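Local coordinates for protein putative Zn-dependent Alcohol Dehydrogenase (Rhodobacter sphaeroides, PDB 3IV6) that binds S-adenosylmethionine in a Rossmann-like fold and, although named a putative alcohol dehydrogenase, probably belongs with the methyltransferases, its substrate being unestablished, at residues 55-60 with 81-86; 117-122 with 133-138; 157-162 with 183-188. One frame throughout, in Å; residues are numbered along the deposited sequence.

Interaction 1 (55-60 with 81-86); sequences STRFLI and DDLAEA. With SAM (S-adenosylmethionine), chain E.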
loop_
_atom_site.group_PDB
_atom_site.type_symbol
_atom_site.label_atom_id
_atom_site.label_comp_id
_atom_site.label_asym_id
_atom_site.label_seq_id
_atom_site.Cartn_x
_atom_site.Cartn_y
_atom_site.Cartn_z
ATOM N N SER A 55 4.867 1.404 7.468
ATOM C CA SER A 55 4.900 0.014 7.908
ATOM C C SER A 55 6.088 -0.728 7.304
ATOM O O SER A 55 6.541 -1.737 7.842
ATOM C CB SER A 55 3.596 -0.695 7.540
ATOM O OG SER A 55 3.511 -0.916 6.143
ATOM N N THR A 56 6.587 -0.220 6.181
ATOM C CA THR A 56 7.695 -0.868 5.468
ATOM C C THR A 56 9.059 -0.493 6.064
ATOM O O THR A 56 9.943 0.096 5.402
ATOM C CB THR A 56 7.679 -0.576 3.946
ATOM O OG1 THR A 56 6.334 -0.325 3.529
ATOM C CG2 THR A 56 8.193 -1.768 3.171
ATOM N N ARG A 57 9.225 -0.918 7.314
ATOM C CA ARG A 57 10.352 -0.527 8.130
ATOM C C ARG A 57 11.734 -0.953 7.615
ATOM O O ARG A 57 12.706 -0.231 7.826
ATOM C CB ARG A 57 10.141 -0.996 9.571
ATOM C CG ARG A 57 11.297 -0.657 10.474
ATOM C CD ARG A 57 12.132 -1.868 10.725
ATOM N NE ARG A 57 13.374 -1.499 11.390
ATOM C CZ ARG A 57 13.643 -1.737 12.672
ATOM N NH1 ARG A 57 12.774 -2.379 13.456
ATOM N NH2 ARG A 57 14.808 -1.340 13.165
ATOM N N PHE A 58 11.825 -2.106 6.951
ATOM C CA PHE A 58 13.134 -2.610 6.530
ATOM C C PHE A 58 13.535 -2.038 5.179
ATOM O O PHE A 58 14.706 -1.746 4.950
ATOM C CB PHE A 58 13.211 -4.153 6.592
ATOM C CG PHE A 58 12.909 -4.689 7.964
ATOM C CD1 PHE A 58 13.748 -4.394 9.028
ATOM C CD2 PHE A 58 11.748 -5.410 8.214
ATOM C CE1 PHE A 58 13.454 -4.845 10.305
ATOM C CE2 PHE A 58 11.454 -5.854 9.476
ATOM C CZ PHE A 58 12.308 -5.571 10.523
ATOM N N LEU A 59 12.549 -1.837 4.307
ATOM C CA LEU A 59 12.769 -1.078 3.085
ATOM C C LEU A 59 13.254 0.338 3.398
ATOM O O LEU A 59 14.193 0.835 2.810
ATOM C CB LEU A 59 11.497 -0.999 2.262
ATOM C CG LEU A 59 11.685 -0.044 1.094
ATOM C CD1 LEU A 59 12.819 -0.549 0.183
ATOM C CD2 LEU A 59 10.416 0.016 0.318
ATOM N N ILE A 60 12.621 0.991 4.353
ATOM C CA ILE A 60 13.034 2.338 4.680
ATOM C C ILE A 60 14.467 2.330 5.201
ATOM O O ILE A 60 15.249 3.221 4.900
ATOM C CB ILE A 60 12.032 2.968 5.668
ATOM C CG1 ILE A 60 10.708 3.272 4.938
ATOM C CG2 ILE A 60 12.613 4.206 6.352
ATOM C CD1 ILE A 60 9.401 3.075 5.812
ATOM N N ASP A 81 4.609 6.797 14.697
ATOM C CA ASP A 81 5.233 6.923 16.009
ATOM C C ASP A 81 6.119 5.728 16.295
ATOM O O ASP A 81 7.263 5.897 16.733
ATOM C CB ASP A 81 4.183 7.143 17.112
ATOM C CG ASP A 81 3.636 8.586 17.148
ATOM O OD1 ASP A 81 4.208 9.464 16.472
ATOM O OD2 ASP A 81 2.639 8.841 17.870
ATOM N N ASP A 82 5.596 4.536 16.007
ATOM C CA ASP A 82 6.326 3.277 16.194
ATOM C C ASP A 82 7.542 3.182 15.273
ATOM O O ASP A 82 8.583 2.590 15.624
ATOM C CB ASP A 82 5.405 2.080 15.938
ATOM C CG ASP A 82 4.437 1.812 17.094
ATOM O OD1 ASP A 82 4.498 2.559 18.097
ATOM O OD2 ASP A 82 3.621 0.854 16.991
ATOM N N LEU A 83 7.401 3.779 14.087
ATOM C CA LEU A 83 8.479 3.798 13.109
ATOM C C LEU A 83 9.580 4.738 13.601
ATOM O O LEU A 83 10.757 4.370 13.614
ATOM C CB LEU A 83 7.977 4.197 11.715
ATOM C CG LEU A 83 9.167 4.310 10.754
ATOM C CD1 LEU A 83 9.855 2.963 10.516
ATOM C CD2 LEU A 83 8.841 5.018 9.464
ATOM N N ALA A 84 9.194 5.945 14.018
ATOM C CA ALA A 84 10.132 6.916 14.580
ATOM C C ALA A 84 10.826 6.367 15.815
ATOM O O ALA A 84 11.946 6.745 16.131
ATOM C CB ALA A 84 9.428 8.198 14.929
ATOM N N GLU A 85 10.155 5.483 16.531
ATOM C CA GLU A 85 10.804 4.828 17.659
ATOM C C GLU A 85 11.911 3.839 17.220
ATOM O O GLU A 85 13.043 3.907 17.702
ATOM C CB GLU A 85 9.752 4.161 18.541
ATOM C CG GLU A 85 10.302 3.265 19.631
ATOM C CD GLU A 85 9.191 2.551 20.377
ATOM O OE1 GLU A 85 8.882 1.379 20.020
ATOM O OE2 GLU A 85 8.624 3.177 21.307
ATOM N N ALA A 86 11.568 2.943 16.296
ATOM C CA ALA A 86 12.505 1.993 15.726
ATOM C C ALA A 86 13.696 2.647 15.010
ATOM O O ALA A 86 14.727 2.004 14.801
ATOM C CB ALA A 86 11.771 1.068 14.782
HETATM N N SAM E . 2.174 -2.836 4.824
HETATM C CA SAM E . 2.608 -3.656 3.708
HETATM C C SAM E . 4.105 -3.558 3.508
HETATM O O SAM E . 4.842 -2.847 4.205
HETATM O OXT SAM E . 4.563 -4.246 2.624
HETATM C CB SAM E . 1.827 -3.328 2.441
HETATM C CG SAM E . 0.593 -2.436 2.634
HETATM S SD SAM E . 0.880 -0.642 2.763
HETATM C CE SAM E . 2.690 -0.501 2.794
HETATM C "C5'" SAM E . 0.279 -0.241 4.443
HETATM C "C4'" SAM E . 0.849 0.990 5.140
HETATM O "O4'" SAM E . 0.478 2.157 4.428
HETATM C "C3'" SAM E . 0.298 1.183 6.541
HETATM O "O3'" SAM E . 1.350 1.701 7.322
HETATM C "C2'" SAM E . -0.746 2.272 6.399
HETATM O "O2'" SAM E . -0.800 3.099 7.542
HETATM C "C1'" SAM E . -0.255 3.072 5.207
HETATM N N9 SAM E . -1.372 3.600 4.411
HETATM C C8 SAM E . -2.473 2.898 3.993
HETATM N N7 SAM E . -3.291 3.738 3.305
HETATM C C5 SAM E . -2.734 4.981 3.268
HETATM C C6 SAM E . -3.148 6.198 2.694
HETATM N N6 SAM E . -4.299 6.327 2.028
HETATM N N1 SAM E . -2.346 7.300 2.853
HETATM C C2 SAM E . -1.168 7.189 3.581
HETATM N N3 SAM E . -0.744 6.003 4.132
HETATM C C4 SAM E . -1.521 4.906 3.979
#
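Arg57 lays its side chain across Leu83 and carries its guanidinium on to Ala86. Arg57 CB lies 4.1 Å from Leu83 CD1. With CG anti to the backbone N (chi1 178°), the chain sets out toward helix 77-86, and Arg57 CG touches Leu83 CD1 at 3.9 Å. These methylene groups behave as hydrocarbon, which is why so polar a residue can lie against a leucine. The chain then bends at chi2, and CD passes over one face of the Phe58 ring. NE is engaged by Glu61 in a salt bridge one turn further along the same helix. At the tip, Ala86 CB lies over a face of the guanidinium, offset toward its rim, with Arg57 NH1 3.8 Å from Ala86 CB; the small methyl suits this flat group by permitting close approach. Arg57 thus combines a greasy stem with a charged end held by its own helix.

Deeper in, Ile60 CD1 and Leu83 CD2 reach toward each other tip to tip, 4.2 Å apart, as branched aliphatics suited to a buried seam. Ser55 and Thr56, just before the helix, point away from helix 77-86 and serve the ligand: Ser55 OG accepts a hydrogen bond of 2.7 Å from SAM N. Thr56 OG1, which also makes a weak bond to Gly53 O, stands 3.0 Å from SAM O. Small hydroxyl residues suit this loop, since it must come close to the amino-acid end of the ligand.

The contact joins helices 57-65 and 77-86, which follow parallel strands 48-52 and 69-74 in the Rossmann-like sheet; Leu83 also rests on Ile94 of edge strand 93-96.

Interaction 2 (117-122 with 133-138); sequences DRLINR and LGMLSL. With SAM (S-adenosylmethionine), chain E.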
loop_
_atom_site.group_PDB
_atom_site.type_symbol
_atom_site.label_atom_id
_atom_site.label_comp_id
_atom_site.label_asym_id
_atom_site.label_seq_id
_atom_site.Cartn_x
_atom_site.Cartn_y
_atom_site.Cartn_z
ATOM N N ASP A 117 5.166 -0.596 -1.289
ATOM C CA ASP A 117 4.964 -2.029 -1.470
ATOM C C ASP A 117 3.549 -2.476 -1.133
ATOM O O ASP A 117 3.201 -2.576 0.040
ATOM C CB ASP A 117 5.940 -2.832 -0.614
ATOM C CG ASP A 117 5.788 -4.350 -0.817
ATOM O OD1 ASP A 117 5.535 -4.804 -1.962
ATOM O OD2 ASP A 117 5.950 -5.094 0.169
ATOM N N ARG A 118 2.753 -2.764 -2.160
ATOM C CA ARG A 118 1.423 -3.346 -1.992
ATOM C C ARG A 118 0.438 -2.417 -1.265
ATOM O O ARG A 118 -0.518 -2.856 -0.603
ATOM C CB ARG A 118 1.531 -4.712 -1.334
ATOM C CG ARG A 118 1.946 -5.801 -2.313
ATOM C CD ARG A 118 2.262 -7.137 -1.626
ATOM N NE ARG A 118 3.573 -7.218 -0.990
ATOM C CZ ARG A 118 3.974 -8.268 -0.259
ATOM N NH1 ARG A 118 3.146 -9.282 -0.096
ATOM N NH2 ARG A 118 5.185 -8.319 0.321
ATOM N N LEU A 119 0.656 -1.121 -1.438
ATOM C CA LEU A 119 -0.176 -0.095 -0.831
ATOM C C LEU A 119 -1.458 0.070 -1.639
ATOM O O LEU A 119 -2.499 0.413 -1.125
ATOM C CB LEU A 119 0.595 1.210 -0.852
ATOM C CG LEU A 119 -0.215 2.456 -0.587
ATOM C CD1 LEU A 119 -0.790 2.387 0.826
ATOM C CD2 LEU A 119 0.640 3.692 -0.803
ATOM N N ILE A 120 -1.366 -0.198 -2.928
ATOM C CA ILE A 120 -2.478 -0.035 -3.838
ATOM C C ILE A 120 -3.541 -1.080 -3.518
ATOM O O ILE A 120 -4.711 -0.908 -3.832
ATOM C CB ILE A 120 -1.986 -0.105 -5.321
ATOM C CG1 ILE A 120 -1.385 1.233 -5.764
ATOM C CG2 ILE A 120 -3.131 -0.444 -6.301
ATOM C CD1 ILE A 120 -0.355 1.042 -6.824
ATOM N N ASN A 121 -3.122 -2.159 -2.868
ATOM C CA ASN A 121 -4.027 -3.241 -2.540
ATOM C C ASN A 121 -4.946 -2.782 -1.380
ATOM O O ASN A 121 -5.997 -3.376 -1.121
ATOM C CB ASN A 121 -3.213 -4.474 -2.153
ATOM C CG ASN A 121 -2.619 -5.204 -3.362
ATOM O OD1 ASN A 121 -1.401 -5.173 -3.601
ATOM N ND2 ASN A 121 -3.478 -5.878 -4.115
ATOM N N ARG A 122 -4.531 -1.712 -0.696
ATOM C CA ARG A 122 -5.295 -1.136 0.382
ATOM C C ARG A 122 -6.298 -0.114 -0.110
ATOM O O ARG A 122 -6.914 0.586 0.707
ATOM C CB ARG A 122 -4.380 -0.487 1.429
ATOM C CG ARG A 122 -3.503 -1.477 2.215
ATOM C CD ARG A 122 -4.238 -2.810 2.429
ATOM N NE ARG A 122 -3.356 -3.915 2.076
ATOM C CZ ARG A 122 -3.700 -4.979 1.364
ATOM N NH1 ARG A 122 -4.926 -5.132 0.921
ATOM N NH2 ARG A 122 -2.791 -5.897 1.104
ATOM N N LEU A 133 -2.012 9.484 -8.898
ATOM C CA LEU A 133 -1.879 10.943 -9.043
ATOM C C LEU A 133 -1.016 11.593 -7.924
ATOM O O LEU A 133 -0.104 12.355 -8.203
ATOM C CB LEU A 133 -3.264 11.596 -9.118
ATOM C CG LEU A 133 -3.389 12.996 -9.735
ATOM C CD1 LEU A 133 -2.579 13.138 -11.025
ATOM C CD2 LEU A 133 -4.835 13.319 -10.004
ATOM N N GLY A 134 -1.298 11.270 -6.668
ATOM C CA GLY A 134 -0.485 11.746 -5.583
ATOM C C GLY A 134 0.982 11.348 -5.694
ATOM O O GLY A 134 1.874 12.128 -5.379
HETATM N N MSE A 135 1.262 10.122 -6.101
HETATM C CA MSE A 135 2.643 9.686 -6.179
HETATM C C MSE A 135 3.369 10.470 -7.291
HETATM O O MSE A 135 4.530 10.906 -7.149
HETATM C CB MSE A 135 2.707 8.193 -6.451
HETATM C CG MSE A 135 2.102 7.307 -5.390
HETATM SE SE MSE A 135 1.866 5.425 -5.952
HETATM C CE MSE A 135 0.488 4.892 -4.676
ATOM N N LEU A 136 2.663 10.639 -8.397
ATOM C CA LEU A 136 3.151 11.385 -9.537
ATOM C C LEU A 136 3.370 12.852 -9.182
ATOM O O LEU A 136 4.341 13.490 -9.596
ATOM C CB LEU A 136 2.129 11.251 -10.665
ATOM C CG LEU A 136 2.299 9.932 -11.421
ATOM C CD1 LEU A 136 1.260 9.791 -12.491
ATOM C CD2 LEU A 136 3.698 9.891 -11.984
ATOM N N SER A 137 2.454 13.374 -8.391
ATOM C CA SER A 137 2.541 14.728 -7.914
ATOM C C SER A 137 3.788 14.928 -7.052
ATOM O O SER A 137 4.440 15.963 -7.142
ATOM C CB SER A 137 1.278 15.061 -7.138
ATOM O OG SER A 137 1.345 16.351 -6.586
ATOM N N LEU A 138 4.106 13.936 -6.227
ATOM C CA LEU A 138 5.277 14.006 -5.360
ATOM C C LEU A 138 6.564 14.049 -6.176
ATOM O O LEU A 138 7.468 14.834 -5.887
ATOM C CB LEU A 138 5.304 12.816 -4.400
ATOM C CG LEU A 138 4.233 12.804 -3.306
ATOM C CD1 LEU A 138 4.356 11.554 -2.447
ATOM C CD2 LEU A 138 4.324 14.058 -2.451
HETATM N N SAM E . 2.174 -2.836 4.824
HETATM C CA SAM E . 2.608 -3.656 3.708
HETATM C C SAM E . 4.105 -3.558 3.508
HETATM O O SAM E . 4.842 -2.847 4.205
HETATM O OXT SAM E . 4.563 -4.246 2.624
HETATM C CB SAM E . 1.827 -3.328 2.441
HETATM C CG SAM E . 0.593 -2.436 2.634
HETATM S SD SAM E . 0.880 -0.642 2.763
HETATM C CE SAM E . 2.690 -0.501 2.794
HETATM C "C5'" SAM E . 0.279 -0.241 4.443
HETATM C "C4'" SAM E . 0.849 0.990 5.140
HETATM O "O4'" SAM E . 0.478 2.157 4.428
HETATM C "C3'" SAM E . 0.298 1.183 6.541
HETATM O "O3'" SAM E . 1.350 1.701 7.322
HETATM C "C2'" SAM E . -0.746 2.272 6.399
HETATM O "O2'" SAM E . -0.800 3.099 7.542
HETATM C "C1'" SAM E . -0.255 3.072 5.207
HETATM N N9 SAM E . -1.372 3.600 4.411
HETATM C C8 SAM E . -2.473 2.898 3.993
HETATM N N7 SAM E . -3.291 3.738 3.305
HETATM C C5 SAM E . -2.734 4.981 3.268
HETATM C C6 SAM E . -3.148 6.198 2.694
HETATM N N6 SAM E . -4.299 6.327 2.028
HETATM N N1 SAM E . -2.346 7.300 2.853
HETATM C C2 SAM E . -1.168 7.189 3.581
HETATM N N3 SAM E . -0.744 6.003 4.132
HETATM C C4 SAM E . -1.521 4.906 3.979
#
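Leu119 and Met135, a selenomethionine here, meet beside the ligand pocket of a Rossmann-like fold of the methyltransferase type, where the loop after strand 113-117 folds back against helix 125-139. The apolar contacts come first. Met135 stretches out from its helix, extended beyond CG, and slides past Leu119 in the opposite direction; Met135 CE, its terminal atom, reaches Leu119 CD2 at 4.1 Å and Ile120 CG1 at 4.3 Å. A long unbranched chain suits this place because the two backbones are well separated, at 11.2 Å between Ile120 CA and Met135 CA. Val114, Asn116 and Val144 also border Met135, so the seam is buried against the sheet.

Contacts with the ligand are made by the other branch of Leu119. CD2 faces the helix while Leu119 CD1 lies 3.6 Å from SAM C8, so one forked side chain joins core to adenine.

Charged contacts form the last group. Asp117 and Arg118 form a salt bridge, and Asp117 OD1 also bonds Ser147, while Arg118 NH1 donates to Ala28 O. Arg122 bonds Glu214 and Tyr153, with the edge of its guanidinium near SAM CG. These partners probably help fix the loop that borders the methionine part of the ligand. In the salt bridge, Arg118 NE points to Asp117 OD1 at 3.3 Å with an angle of 165°, nearly within the guanidinium plane but 38° above that of the carboxylate.

Interaction 3 (157-162 with 183-188); sequences LKLIEY and REAGDV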
loop_
_atom_site.group_PDB
_atom_site.type_symbol
_atom_site.label_atom_id
_atom_site.label_comp_id
_atom_site.label_asym_id
_atom_site.label_seq_id
_atom_site.Cartn_x
_atom_site.Cartn_y
_atom_site.Cartn_z
ATOM N N LEU A 157 -10.431 -16.371 -1.196
ATOM C CA LEU A 157 -10.946 -17.696 -1.513
ATOM C C LEU A 157 -11.894 -18.262 -0.381
ATOM O O LEU A 157 -12.959 -18.800 -0.655
ATOM C CB LEU A 157 -9.778 -18.635 -1.865
ATOM C CG LEU A 157 -8.851 -18.259 -3.050
ATOM C CD1 LEU A 157 -7.615 -19.189 -3.181
ATOM C CD2 LEU A 157 -9.590 -18.197 -4.387
ATOM N N LYS A 158 -11.529 -18.113 0.884
ATOM C CA LYS A 158 -12.458 -18.457 1.936
ATOM C C LYS A 158 -13.684 -17.529 1.900
ATOM O O LYS A 158 -14.799 -17.979 2.141
ATOM C CB LYS A 158 -11.795 -18.399 3.312
ATOM C CG LYS A 158 -10.512 -19.219 3.422
ATOM C CD LYS A 158 -10.727 -20.589 4.069
ATOM C CE LYS A 158 -11.452 -21.550 3.127
ATOM N NZ LYS A 158 -11.564 -22.919 3.729
ATOM N N LEU A 159 -13.486 -16.247 1.595
ATOM C CA LEU A 159 -14.603 -15.304 1.527
ATOM C C LEU A 159 -15.651 -15.677 0.465
ATOM O O LEU A 159 -16.858 -15.675 0.743
ATOM C CB LEU A 159 -14.119 -13.878 1.285
ATOM C CG LEU A 159 -13.560 -13.106 2.481
ATOM C CD1 LEU A 159 -13.002 -11.782 2.004
ATOM C CD2 LEU A 159 -14.605 -12.888 3.555
ATOM N N ILE A 160 -15.196 -15.966 -0.749
ATOM C CA ILE A 160 -16.090 -16.459 -1.793
ATOM C C ILE A 160 -16.847 -17.723 -1.308
ATOM O O ILE A 160 -18.073 -17.787 -1.380
ATOM C CB ILE A 160 -15.329 -16.774 -3.135
ATOM C CG1 ILE A 160 -14.352 -15.652 -3.539
ATOM C CG2 ILE A 160 -16.283 -17.101 -4.245
ATOM C CD1 ILE A 160 -14.935 -14.280 -3.612
ATOM N N GLU A 161 -16.110 -18.715 -0.811
ATOM C CA GLU A 161 -16.677 -20.012 -0.442
ATOM C C GLU A 161 -17.747 -19.839 0.621
ATOM O O GLU A 161 -18.914 -20.153 0.380
ATOM C CB GLU A 161 -15.561 -20.972 0.032
ATOM C CG GLU A 161 -15.985 -22.294 0.715
ATOM C CD GLU A 161 -14.795 -23.253 1.018
ATOM O OE1 GLU A 161 -14.944 -24.125 1.912
ATOM O OE2 GLU A 161 -13.719 -23.142 0.366
ATOM N N TYR A 162 -17.339 -19.313 1.778
ATOM C CA TYR A 162 -18.173 -19.223 2.981
ATOM C C TYR A 162 -19.284 -18.151 2.895
ATOM O O TYR A 162 -20.148 -18.030 3.778
ATOM C CB TYR A 162 -17.282 -18.987 4.217
ATOM C CG TYR A 162 -16.251 -20.084 4.530
ATOM C CD1 TYR A 162 -16.299 -21.326 3.912
ATOM C CD2 TYR A 162 -15.234 -19.857 5.459
ATOM C CE1 TYR A 162 -15.378 -22.297 4.199
ATOM C CE2 TYR A 162 -14.304 -20.829 5.758
ATOM C CZ TYR A 162 -14.378 -22.053 5.128
ATOM O OH TYR A 162 -13.447 -23.037 5.418
ATOM N N ARG A 183 -16.362 -5.580 6.519
ATOM C CA ARG A 183 -17.278 -5.270 7.603
ATOM C C ARG A 183 -18.726 -5.555 7.229
ATOM O O ARG A 183 -19.625 -5.257 7.998
ATOM C CB ARG A 183 -17.135 -3.784 7.947
ATOM C CG ARG A 183 -17.959 -3.289 9.114
ATOM C CD ARG A 183 -17.717 -1.815 9.333
ATOM N NE ARG A 183 -18.089 -1.408 10.678
ATOM C CZ ARG A 183 -19.350 -1.289 11.097
ATOM N NH1 ARG A 183 -20.355 -1.559 10.264
ATOM N NH2 ARG A 183 -19.607 -0.903 12.349
ATOM N N GLU A 184 -18.936 -6.130 6.050
ATOM C CA GLU A 184 -20.280 -6.327 5.520
ATOM C C GLU A 184 -20.498 -7.774 5.093
ATOM O O GLU A 184 -21.598 -8.154 4.692
ATOM C CB GLU A 184 -20.535 -5.386 4.342
ATOM C CG GLU A 184 -20.802 -3.945 4.743
ATOM C CD GLU A 184 -22.279 -3.654 4.921
ATOM O OE1 GLU A 184 -23.027 -4.580 5.300
ATOM O OE2 GLU A 184 -22.692 -2.500 4.682
ATOM N N ALA A 185 -19.442 -8.577 5.181
ATOM C CA ALA A 185 -19.584 -10.029 5.206
ATOM C C ALA A 185 -19.992 -10.518 6.592
ATOM O O ALA A 185 -20.383 -11.673 6.762
ATOM C CB ALA A 185 -18.289 -10.694 4.765
ATOM N N GLY A 186 -19.897 -9.633 7.579
ATOM C CA GLY A 186 -20.185 -9.992 8.955
ATOM C C GLY A 186 -19.599 -11.336 9.339
ATOM O O GLY A 186 -18.380 -11.494 9.413
ATOM N N ASP A 187 -20.471 -12.309 9.584
ATOM C CA ASP A 187 -20.077 -13.538 10.263
ATOM C C ASP A 187 -19.140 -14.371 9.395
ATOM O O ASP A 187 -18.380 -15.196 9.902
ATOM C CB ASP A 187 -21.311 -14.358 10.644
ATOM C CG ASP A 187 -20.954 -15.676 11.302
ATOM O OD1 ASP A 187 -20.415 -15.654 12.428
ATOM O OD2 ASP A 187 -21.212 -16.735 10.693
ATOM N N VAL A 188 -19.202 -14.151 8.085
ATOM C CA VAL A 188 -18.353 -14.875 7.146
ATOM C C VAL A 188 -16.887 -14.494 7.323
ATOM O O VAL A 188 -15.996 -15.331 7.173
ATOM C CB VAL A 188 -18.771 -14.609 5.688
ATOM C CG1 VAL A 188 -17.881 -15.387 4.732
ATOM C CG2 VAL A 188 -20.233 -14.971 5.481
#
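The Tyr162 ring turns away from Val188, although its CB presses against that residue. Its aromatic system forms a cation-pi contact with Arg191, and at the rim of the ring its OH receives a hydrogen bond from Lys158 NZ, one helical turn earlier. Here helix 154-164 packs against the loop and the first residues leading into helix 187-192, after the chain has passed through helix 169-172 and strands 173-174 and 179-181. With Tyr162 CG beside the backbone N (chi1 -61°), the ring swings off the seam, and Tyr162 CB is the part of the side chain that touches, 3.7 Å from Val188 CG1.

Valine suits the seam because its two methyls spread over a short span of backbone: both lie against the Tyr162 carbonyl, with Tyr162 O 3.5 Å from Val188 CG2. Leu159 adds a second apolar patch, Leu159 CD2 lying 4.3 Å from Val188 CG1. Leu159 CD2 is also 4.5 Å from Ala185 CB, small enough to sit where the loop comes in close, while Phe180 and Phe182 also touch Leu159. Gly186, with a positive phi of 43°, makes the bend before the helix, and across that bend Val188 N bonds Ala185 O at 3.0 Å.

The three contacts follow one another along the chain without interleaving. Interactions 1 and 2 belong to the Rossmann-like domain, beside its sheet, and both touch S-adenosylmethionine, their centres 18 Å apart and their nearest atoms about 5 Å. The first brings together helices that follow strands 48-52 and 69-74; the second packs the loop after strand 113-117 on helix 125-139, which leads into strand 143-149. Strands 48-52 and 113-117 are neighbours in the sheet, and loops after these two strands, among others, line the ligand pocket. Interaction 3, its centre 32 Å from that of interaction 1 and 27 Å from that of interaction 2, lies between strands 143-149 and 237-244, probably in an insertion in the methyltransferase-type fold, away from the ligand.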